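Local coordinates for protein putative hydrolase (Burkholderia cenocepacia, PDB 4X00) that probably hydrolyses ester bonds, as a putative aryl esterase of the alpha/beta hydrolase fold, although its natural substrate is not established, at residues P36-H41 / R63-D68; P106-W111 / K128-A133; L175-Q180 / G258-L263. All coordinates share one frame; numbering follows the deposited sequence.

Contact 1 of 3, residues P36-H41 / R63-D68; sequences PIIFIH and RLITYD
Y67, F39 and I65 make the largest individual contributions to the contact between strands 36-40 and 63-67, parallel neighbours in the central sheet of the alpha/beta hydrolase fold, linked through helix 51-54 in a beta-alpha-beta unit. The ladder starts with I37 N donating to R63 O (2.8 Å). I65 then bonds the partner backbone through both its N and its O, flanking I38: I65 N donates to I37 O (2.8 Å, 168°) and I65 O receives F39 N (2.9 Å, 174°), each nearly along the C=O axis. I65 CD1 lies beside I38 CG1 (4.0 Å), pointing the same way. On the other face F39, CG anti to the carbonyl carbon, presents its ring edge to I65 O and L64 CD2, with CE1 3.9 Å from that methyl, while I37 CG2 sits over one ring face. Y67 takes the crowded chi1 of 68°, which swings its ring back towards the first strand; its OH reaches I40 CG2 at 3.7 Å. H41 NE2 bonds L69 N. Water 1 donates to F39 O and Y67 O. Water 2, 3.5 Å above the centre of the Y67 ring, accepts from H41 N and donates to Y67 O. Direct backbone hydrogen bonds between apolar side-chain layers thus give way, where the strands diverge, to one water bridging two carbonyls and another an N-H and a carbonyl.

Contact 2 of 3, residues P106-W111 / K128-A133; sequences PVLVGW and KGIAGA
Two backbone hydrogen bonds join 106-111 to 128-133: A131 N donates to P106 O (2.9 Å, 171°) from above the carbonyl plane, and L108 N to G132 O (3.0 Å) within the plane, with L108 and A133 in parallel register. Close CA-H...O contacts supplement them, A133 CA lying 3.2 Å from L108 O. L108 and I130 form the main apolar meeting, their side chains crossing at about a right angle. The CD1 of L108, whose CG is anti to the carbonyl carbon, touches I130 CD1 at 3.9 Å and lies almost as near I130 CG2 (4.0 Å). I130 holds CG1 in the crowded position between N and carbonyl carbon (chi1 66°), leaving CG2 anti to the carbonyl carbon and facing the ring of P106. The CB of A133 continues this layer against L108 CB, 4.2 Å away. On the other face of the sheet V107 CG2 meets A131 CB at 4.0 Å. The contact closes a beta-alpha-beta crossover: helix 113-125 packs on the L108 and A133 face through I118 and on I130 through Y121 and L122, helix 266-280 lies against V107 through F276 and V277, and strand 36-40 flanks 107-111.

Contact 3 of 3, residues L175-Q180 / G258-L263; sequences LCFHRQ and GHAPFL. With EDO (1,2-ethanediol), chain K.
Segment 175-180 belongs to the connection between helices 162-174 and 183-194 and passes over the segment holding H259, the histidine of a probable Ser-His-Asp triad of the alpha/beta hydrolase fold with S112 and D230. L175 O reaches H259 N through water 3, which donates to L175 O and accepts from H259 N at 2.9 Å. C176 follows with two contacts to the histidine: C176 O lies 3.2 Å from H259 CB, and C176 SG, anti to the carbonyl carbon, comes to the imidazole edge 3.9 Å from H259 CD2. H259 has CG anti to the backbone N (chi1 -175°), and its ND1 bonds D230, which would hold the ring's rotation and could raise its basicity. F177 starts away from the other segment, but its ring returns so that CE1 meets A260 CB and L263 CD1, each at 3.8 Å, the leucine methyl lying in the ring plane. H178 sets CB against G258 N, and the backbone N of both residues donates to E264, as does A260 N at the N-cap of helix 261-264. R179 O accepts a hydrogen bond (2.8 Å) from O2 of a 1,2-ethanediol, probably from the crystallisation liquor, whose C1 lies 3.6 Å from L263 CB.

Contacts 1 and 2 share one sheet, for strands 36-40 and 107-111 are neighbours: I40 N lies 2.7 Å from V109 O and V109 N 2.8 Å from I38 O, both probable hydrogen bonds, and the centres of contacts 1 and 2 are about 10 Å apart. Contact 3 stands off at the C-terminal end of these strands, its centre about 22 Å from that of contact 2, yet the two touch through W111. Its NE1 lies 2.8 Å from H259 O, and its CD2 packs 3.5 Å from F262 CZ. Since W111 directly precedes S112, the probable nucleophile, this tryptophan ties the presumed elbow to the histidine segment. Contact 1 does not touch contact 3, their nearest atoms being about 7 Å apart.

Contact 1 of 3, residues P36-H41 / R63-D68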
loop_
_atom_site.group_PDB
_atom_site.type_symbol
_atom_site.label_atom_id
_atom_site.label_comp_id
_atom_site.label_asym_id
_atom_site.label_seq_id
_atom_site.Cartn_x
_atom_site.Cartn_y
_atom_site.Cartn_z
ATOM N N PRO A 36 10.346 -6.623 -12.461
ATOM C CA PRO A 36 10.170 -5.836 -11.226
ATOM C C PRO A 36 8.773 -5.900 -10.622
ATOM O O PRO A 36 7.743 -5.907 -11.307
ATOM C CB PRO A 36 10.475 -4.396 -11.662
ATOM C CG PRO A 36 10.426 -4.400 -13.165
ATOM C CD PRO A 36 10.648 -5.796 -13.646
ATOM N N ILE A 37 8.762 -5.871 -9.298
ATOM C CA ILE A 37 7.554 -5.715 -8.505
ATOM C C ILE A 37 7.814 -4.579 -7.532
ATOM O O ILE A 37 8.844 -4.594 -6.838
ATOM C CB ILE A 37 7.191 -6.989 -7.710
ATOM C CG1 ILE A 37 7.098 -8.208 -8.648
ATOM C CG2 ILE A 37 5.900 -6.754 -6.907
ATOM C CD1 ILE A 37 6.950 -9.532 -7.900
ATOM N N ILE A 38 6.946 -3.571 -7.527
ATOM C CA ILE A 38 7.062 -2.449 -6.593
ATOM C C ILE A 38 5.954 -2.548 -5.560
ATOM O O ILE A 38 4.762 -2.571 -5.922
ATOM C CB ILE A 38 6.985 -1.109 -7.333
ATOM C CG1 ILE A 38 8.153 -0.968 -8.326
ATOM C CG2 ILE A 38 6.974 0.033 -6.345
ATOM C CD1 ILE A 38 7.996 0.208 -9.311
ATOM N N PHE A 39 6.377 -2.664 -4.291
ATOM C CA PHE A 39 5.480 -2.794 -3.151
ATOM C C PHE A 39 5.246 -1.436 -2.505
ATOM O O PHE A 39 6.208 -0.712 -2.234
ATOM C CB PHE A 39 6.062 -3.728 -2.105
ATOM C CG PHE A 39 6.253 -5.137 -2.592
ATOM C CD1 PHE A 39 7.419 -5.495 -3.241
ATOM C CD2 PHE A 39 5.277 -6.110 -2.363
ATOM C CE1 PHE A 39 7.615 -6.812 -3.674
ATOM C CE2 PHE A 39 5.451 -7.427 -2.796
ATOM C CZ PHE A 39 6.625 -7.772 -3.443
ATOM N N ILE A 40 3.980 -1.112 -2.255
ATOM C CA ILE A 40 3.560 0.189 -1.729
ATOM C C ILE A 40 2.782 -0.061 -0.466
ATOM O O ILE A 40 1.710 -0.669 -0.521
ATOM C CB ILE A 40 2.674 0.936 -2.738
ATOM C CG1 ILE A 40 3.346 0.967 -4.113
ATOM C CG2 ILE A 40 2.392 2.363 -2.243
ATOM C CD1 ILE A 40 2.355 1.206 -5.243
ATOM N N HIS A 41 3.335 0.319 0.683
ATOM C CA HIS A 41 2.693 0.005 1.951
ATOM C C HIS A 41 1.519 0.947 2.270
ATOM O O HIS A 41 1.160 1.808 1.460
ATOM C CB HIS A 41 3.723 0.024 3.094
ATOM C CG HIS A 41 4.274 1.387 3.398
ATOM N ND1 HIS A 41 3.613 2.310 4.185
ATOM C CD2 HIS A 41 5.448 1.971 3.036
ATOM C CE1 HIS A 41 4.351 3.416 4.275
ATOM N NE2 HIS A 41 5.482 3.226 3.611
ATOM N N ARG A 63 12.725 -8.671 -9.403
ATOM C CA ARG A 63 13.365 -7.484 -8.827
ATOM C C ARG A 63 12.382 -6.874 -7.829
ATOM O O ARG A 63 11.334 -6.347 -8.217
ATOM C CB ARG A 63 13.752 -6.511 -9.931
ATOM C CG ARG A 63 14.425 -5.245 -9.399
ATOM C CD ARG A 63 14.783 -4.284 -10.518
ATOM N NE ARG A 63 15.455 -3.113 -9.971
ATOM C CZ ARG A 63 15.663 -2.007 -10.668
ATOM N NH1 ARG A 63 15.225 -1.931 -11.925
ATOM N NH2 ARG A 63 16.297 -0.979 -10.106
ATOM N N LEU A 64 12.704 -6.981 -6.537
ATOM C CA LEU A 64 11.741 -6.648 -5.482
ATOM C C LEU A 64 12.037 -5.271 -4.912
ATOM O O LEU A 64 13.009 -5.094 -4.181
ATOM C CB LEU A 64 11.784 -7.711 -4.377
ATOM C CG LEU A 64 11.542 -9.159 -4.842
ATOM C CD1 LEU A 64 11.798 -10.128 -3.672
ATOM C CD2 LEU A 64 10.123 -9.333 -5.349
ATOM N N ILE A 65 11.192 -4.312 -5.248
ATOM C CA ILE A 65 11.438 -2.918 -4.870
ATOM C C ILE A 65 10.437 -2.493 -3.801
ATOM O O ILE A 65 9.225 -2.653 -3.985
ATOM C CB ILE A 65 11.305 -2.001 -6.093
ATOM C CG1 ILE A 65 12.352 -2.378 -7.153
ATOM C CG2 ILE A 65 11.402 -0.515 -5.676
ATOM C CD1 ILE A 65 12.034 -1.803 -8.542
ATOM N N THR A 66 10.929 -1.909 -2.709
ATOM C CA THR A 66 10.055 -1.341 -1.701
ATOM C C THR A 66 10.460 0.121 -1.481
ATOM O O THR A 66 11.550 0.533 -1.876
ATOM C CB THR A 66 10.141 -2.104 -0.357
ATOM O OG1 THR A 66 11.507 -2.174 0.076
ATOM C CG2 THR A 66 9.594 -3.518 -0.456
ATOM N N TYR A 67 9.596 0.896 -0.836
ATOM C CA TYR A 67 9.970 2.239 -0.422
ATOM C C TYR A 67 9.068 2.684 0.704
ATOM O O TYR A 67 8.003 2.096 0.954
ATOM C CB TYR A 67 9.892 3.239 -1.586
ATOM C CG TYR A 67 8.529 3.559 -2.141
ATOM C CD1 TYR A 67 7.893 2.676 -3.012
ATOM C CD2 TYR A 67 7.894 4.763 -1.842
ATOM C CE1 TYR A 67 6.665 2.985 -3.579
ATOM C CE2 TYR A 67 6.675 5.099 -2.395
ATOM C CZ TYR A 67 6.065 4.204 -3.298
ATOM O OH TYR A 67 4.855 4.521 -3.861
ATOM N N ASP A 68 9.488 3.733 1.414
ATOM C CA ASP A 68 8.654 4.335 2.440
ATOM C C ASP A 68 7.848 5.468 1.808
ATOM O O ASP A 68 8.396 6.345 1.111
ATOM C CB ASP A 68 9.490 4.892 3.597
ATOM C CG ASP A 68 10.264 3.823 4.348
ATOM O OD1 ASP A 68 9.929 2.618 4.250
ATOM O OD2 ASP A 68 11.244 4.188 5.026
HETATM O O HOH W 1 6.833 -0.432 0.405
HETATM O O HOH W 2 5.408 2.491 -0.157
#

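Contact 2 of 3, residues P106-W111 / K128-A133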
loop_
_atom_site.group_PDB
_atom_site.type_symbol
_atom_site.label_atom_id
_atom_site.label_comp_id
_atom_site.label_asym_id
_atom_site.label_seq_id
_atom_site.Cartn_x
_atom_site.Cartn_y
_atom_site.Cartn_z
ATOM N N PRO A 106 6.794 -2.659 -14.377
ATOM C CA PRO A 106 6.649 -3.316 -13.069
ATOM C C PRO A 106 5.210 -3.705 -12.800
ATOM O O PRO A 106 4.270 -3.097 -13.320
ATOM C CB PRO A 106 7.082 -2.227 -12.059
ATOM C CG PRO A 106 6.752 -0.960 -12.768
ATOM C CD PRO A 106 7.054 -1.215 -14.232
ATOM N N VAL A 107 5.047 -4.697 -11.941
ATOM C CA VAL A 107 3.756 -4.946 -11.313
ATOM C C VAL A 107 3.734 -4.142 -10.010
ATOM O O VAL A 107 4.694 -4.201 -9.244
ATOM C CB VAL A 107 3.550 -6.444 -11.049
ATOM C CG1 VAL A 107 2.333 -6.675 -10.135
ATOM C CG2 VAL A 107 3.401 -7.194 -12.389
ATOM N N LEU A 108 2.649 -3.416 -9.775
ATOM C CA LEU A 108 2.462 -2.657 -8.530
ATOM C C LEU A 108 1.685 -3.476 -7.521
ATOM O O LEU A 108 0.712 -4.148 -7.889
ATOM C CB LEU A 108 1.701 -1.363 -8.805
ATOM C CG LEU A 108 2.278 -0.506 -9.937
ATOM C CD1 LEU A 108 1.443 0.758 -10.085
ATOM C CD2 LEU A 108 3.774 -0.199 -9.652
ATOM N N VAL A 109 2.103 -3.443 -6.258
ATOM C CA VAL A 109 1.378 -4.152 -5.189
ATOM C C VAL A 109 1.113 -3.101 -4.127
ATOM O O VAL A 109 2.050 -2.613 -3.502
ATOM C CB VAL A 109 2.190 -5.309 -4.602
ATOM C CG1 VAL A 109 1.420 -6.010 -3.472
ATOM C CG2 VAL A 109 2.547 -6.289 -5.718
ATOM N N GLY A 110 -0.145 -2.757 -3.914
ATOM C CA GLY A 110 -0.478 -1.659 -3.003
ATOM C C GLY A 110 -1.365 -2.103 -1.859
ATOM O O GLY A 110 -2.450 -2.622 -2.096
ATOM N N TRP A 111 -0.905 -1.905 -0.628
ATOM C CA TRP A 111 -1.653 -2.268 0.575
ATOM C C TRP A 111 -2.405 -1.061 1.112
ATOM O O TRP A 111 -1.773 -0.063 1.468
ATOM C CB TRP A 111 -0.699 -2.795 1.646
ATOM C CG TRP A 111 -1.350 -3.080 2.957
ATOM C CD1 TRP A 111 -2.579 -3.640 3.145
ATOM C CD2 TRP A 111 -0.806 -2.823 4.272
ATOM N NE1 TRP A 111 -2.835 -3.754 4.500
ATOM C CE2 TRP A 111 -1.764 -3.260 5.204
ATOM C CE3 TRP A 111 0.411 -2.300 4.744
ATOM C CZ2 TRP A 111 -1.554 -3.198 6.578
ATOM C CZ3 TRP A 111 0.603 -2.212 6.113
ATOM C CH2 TRP A 111 -0.377 -2.645 7.012
ATOM N N LYS A 128 0.319 2.465 -19.141
ATOM C CA LYS A 128 1.222 1.988 -20.186
ATOM C C LYS A 128 2.617 1.726 -19.627
ATOM O O LYS A 128 3.400 0.993 -20.225
ATOM C CB LYS A 128 1.284 2.974 -21.359
ATOM N N GLY A 129 2.916 2.292 -18.454
ATOM C CA GLY A 129 4.206 2.066 -17.817
ATOM C C GLY A 129 4.281 0.879 -16.861
ATOM O O GLY A 129 5.319 0.643 -16.256
ATOM N N ILE A 130 3.186 0.141 -16.698
ATOM C CA ILE A 130 3.192 -0.960 -15.753
ATOM C C ILE A 130 2.625 -2.218 -16.414
ATOM O O ILE A 130 2.037 -2.139 -17.480
ATOM C CB ILE A 130 2.385 -0.610 -14.458
ATOM C CG1 ILE A 130 0.882 -0.438 -14.748
ATOM C CG2 ILE A 130 2.991 0.626 -13.776
ATOM C CD1 ILE A 130 -0.000 -0.383 -13.489
ATOM N N ALA A 131 2.792 -3.364 -15.757
ATOM C CA ALA A 131 2.317 -4.633 -16.289
ATOM C C ALA A 131 1.024 -5.100 -15.634
ATOM O O ALA A 131 0.352 -5.970 -16.170
ATOM C CB ALA A 131 3.399 -5.711 -16.128
ATOM N N GLY A 132 0.671 -4.537 -14.486
ATOM C CA GLY A 132 -0.490 -4.971 -13.741
ATOM C C GLY A 132 -0.437 -4.389 -12.336
ATOM O O GLY A 132 0.587 -3.807 -11.942
ATOM N N ALA A 133 -1.505 -4.581 -11.562
ATOM C CA ALA A 133 -1.504 -4.113 -10.187
ATOM C C ALA A 133 -2.311 -5.043 -9.316
ATOM O O ALA A 133 -3.350 -5.551 -9.743
ATOM C CB ALA A 133 -2.060 -2.688 -10.102
#

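Contact 3 of 3, residues L175-Q180 / G258-L263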
loop_
_atom_site.group_PDB
_atom_site.type_symbol
_atom_site.label_atom_id
_atom_site.label_comp_id
_atom_site.label_asym_id
_atom_site.label_seq_id
_atom_site.Cartn_x
_atom_site.Cartn_y
_atom_site.Cartn_z
ATOM N N LEU A 175 -5.948 -3.298 14.715
ATOM C CA LEU A 175 -7.026 -3.453 13.739
ATOM C C LEU A 175 -6.498 -3.885 12.373
ATOM O O LEU A 175 -7.290 -4.224 11.497
ATOM C CB LEU A 175 -7.806 -2.143 13.605
ATOM C CG LEU A 175 -8.692 -1.881 14.834
ATOM C CD1 LEU A 175 -9.183 -0.422 14.752
ATOM C CD2 LEU A 175 -9.872 -2.855 14.935
ATOM N N CYS A 176 -5.186 -3.866 12.167
ATOM C CA CYS A 176 -4.644 -4.255 10.872
ATOM C C CYS A 176 -4.616 -5.779 10.693
ATOM O O CYS A 176 -4.263 -6.249 9.610
ATOM C CB CYS A 176 -3.230 -3.687 10.692
ATOM S SG CYS A 176 -3.173 -1.909 10.331
ATOM N N PHE A 177 -4.954 -6.541 11.741
ATOM C CA PHE A 177 -4.814 -7.999 11.681
ATOM C C PHE A 177 -6.041 -8.696 12.196
ATOM O O PHE A 177 -6.670 -8.221 13.156
ATOM C CB PHE A 177 -3.636 -8.484 12.529
ATOM C CG PHE A 177 -2.329 -7.846 12.152
ATOM C CD1 PHE A 177 -1.560 -8.369 11.125
ATOM C CD2 PHE A 177 -1.866 -6.699 12.809
ATOM C CE1 PHE A 177 -0.375 -7.773 10.757
ATOM C CE2 PHE A 177 -0.680 -6.121 12.447
ATOM C CZ PHE A 177 0.070 -6.639 11.431
ATOM N N HIS A 178 -6.374 -9.836 11.592
ATOM C CA HIS A 178 -7.229 -10.817 12.271
ATOM C C HIS A 178 -6.349 -11.819 13.005
ATOM O O HIS A 178 -6.537 -12.034 14.202
ATOM C CB HIS A 178 -8.146 -11.532 11.279
ATOM C CG HIS A 178 -9.045 -12.529 11.926
ATOM N ND1 HIS A 178 -10.014 -12.173 12.836
ATOM C CD2 HIS A 178 -9.125 -13.872 11.790
ATOM C CE1 HIS A 178 -10.657 -13.258 13.234
ATOM N NE2 HIS A 178 -10.137 -14.301 12.614
ATOM N N ARG A 179 -5.415 -12.443 12.278
ATOM C CA ARG A 179 -4.388 -13.320 12.859
ATOM C C ARG A 179 -3.301 -12.386 13.417
ATOM O O ARG A 179 -2.511 -11.856 12.651
ATOM C CB ARG A 179 -3.796 -14.285 11.801
ATOM C CG ARG A 179 -4.750 -15.258 11.078
ATOM C CD ARG A 179 -3.934 -16.214 10.175
ATOM N NE ARG A 179 -4.721 -17.280 9.570
ATOM C CZ ARG A 179 -4.202 -18.260 8.822
ATOM N NH1 ARG A 179 -2.893 -18.304 8.568
ATOM N NH2 ARG A 179 -4.992 -19.189 8.325
ATOM N N GLN A 180 -3.290 -12.120 14.723
ATOM C CA GLN A 180 -2.289 -11.195 15.252
ATOM C C GLN A 180 -0.887 -11.742 15.077
ATOM O O GLN A 180 -0.665 -12.943 15.219
ATOM C CB GLN A 180 -2.526 -10.897 16.734
ATOM C CG GLN A 180 -3.815 -10.114 17.003
ATOM C CD GLN A 180 -3.840 -8.715 16.355
ATOM O OE1 GLN A 180 -2.836 -8.005 16.322
ATOM N NE2 GLN A 180 -5.012 -8.300 15.914
ATOM N N GLY A 258 -7.453 -10.772 8.116
ATOM C CA GLY A 258 -7.922 -9.395 8.206
ATOM C C GLY A 258 -7.217 -8.502 7.199
ATOM O O GLY A 258 -7.017 -8.897 6.042
ATOM N N HIS A 259 -6.869 -7.289 7.636
ATOM C CA HIS A 259 -6.409 -6.234 6.753
ATOM C C HIS A 259 -5.020 -6.467 6.146
ATOM O O HIS A 259 -4.656 -5.794 5.190
ATOM C CB HIS A 259 -6.435 -4.945 7.589
ATOM C CG HIS A 259 -6.118 -3.676 6.851
ATOM N ND1 HIS A 259 -6.880 -3.207 5.792
ATOM C CD2 HIS A 259 -5.182 -2.722 7.103
ATOM C CE1 HIS A 259 -6.388 -2.041 5.395
ATOM N NE2 HIS A 259 -5.364 -1.727 6.176
ATOM N N ALA A 260 -4.248 -7.419 6.679
ATOM C CA ALA A 260 -2.872 -7.615 6.256
ATOM C C ALA A 260 -2.579 -9.081 5.849
ATOM O O ALA A 260 -1.724 -9.745 6.434
ATOM C CB ALA A 260 -1.915 -7.178 7.374
ATOM N N PRO A 261 -3.244 -9.582 4.791
ATOM C CA PRO A 261 -3.075 -10.989 4.395
ATOM C C PRO A 261 -1.646 -11.353 3.985
ATOM O O PRO A 261 -1.297 -12.531 4.052
ATOM C CB PRO A 261 -4.053 -11.146 3.202
ATOM C CG PRO A 261 -4.284 -9.754 2.703
ATOM C CD PRO A 261 -4.244 -8.896 3.967
ATOM N N PHE A 262 -0.857 -10.401 3.507
ATOM C CA PHE A 262 0.530 -10.666 3.124
ATOM C C PHE A 262 1.385 -11.036 4.352
ATOM O O PHE A 262 2.441 -11.684 4.203
ATOM C CB PHE A 262 1.130 -9.448 2.395
ATOM C CG PHE A 262 0.999 -8.167 3.192
ATOM C CD1 PHE A 262 -0.170 -7.402 3.141
ATOM C CD2 PHE A 262 2.036 -7.786 4.054
ATOM C CE1 PHE A 262 -0.297 -6.248 3.919
ATOM C CE2 PHE A 262 1.916 -6.649 4.839
ATOM C CZ PHE A 262 0.741 -5.880 4.772
ATOM N N LEU A 263 0.933 -10.634 5.549
ATOM C CA LEU A 263 1.587 -11.044 6.794
ATOM C C LEU A 263 0.852 -12.214 7.416
ATOM O O LEU A 263 1.478 -13.107 7.994
ATOM C CB LEU A 263 1.633 -9.867 7.793
ATOM C CG LEU A 263 2.785 -8.882 7.518
ATOM C CD1 LEU A 263 2.527 -7.550 8.265
ATOM C CD2 LEU A 263 4.144 -9.464 7.898
HETATM C C1 EDO K . 1.958 -12.010 10.715
HETATM O O1 EDO K . 3.073 -11.394 11.324
HETATM C C2 EDO K . 0.589 -11.670 11.279
HETATM O O2 EDO K . -0.134 -12.880 11.523
HETATM O O HOH W 3 -8.164 -6.456 10.125
#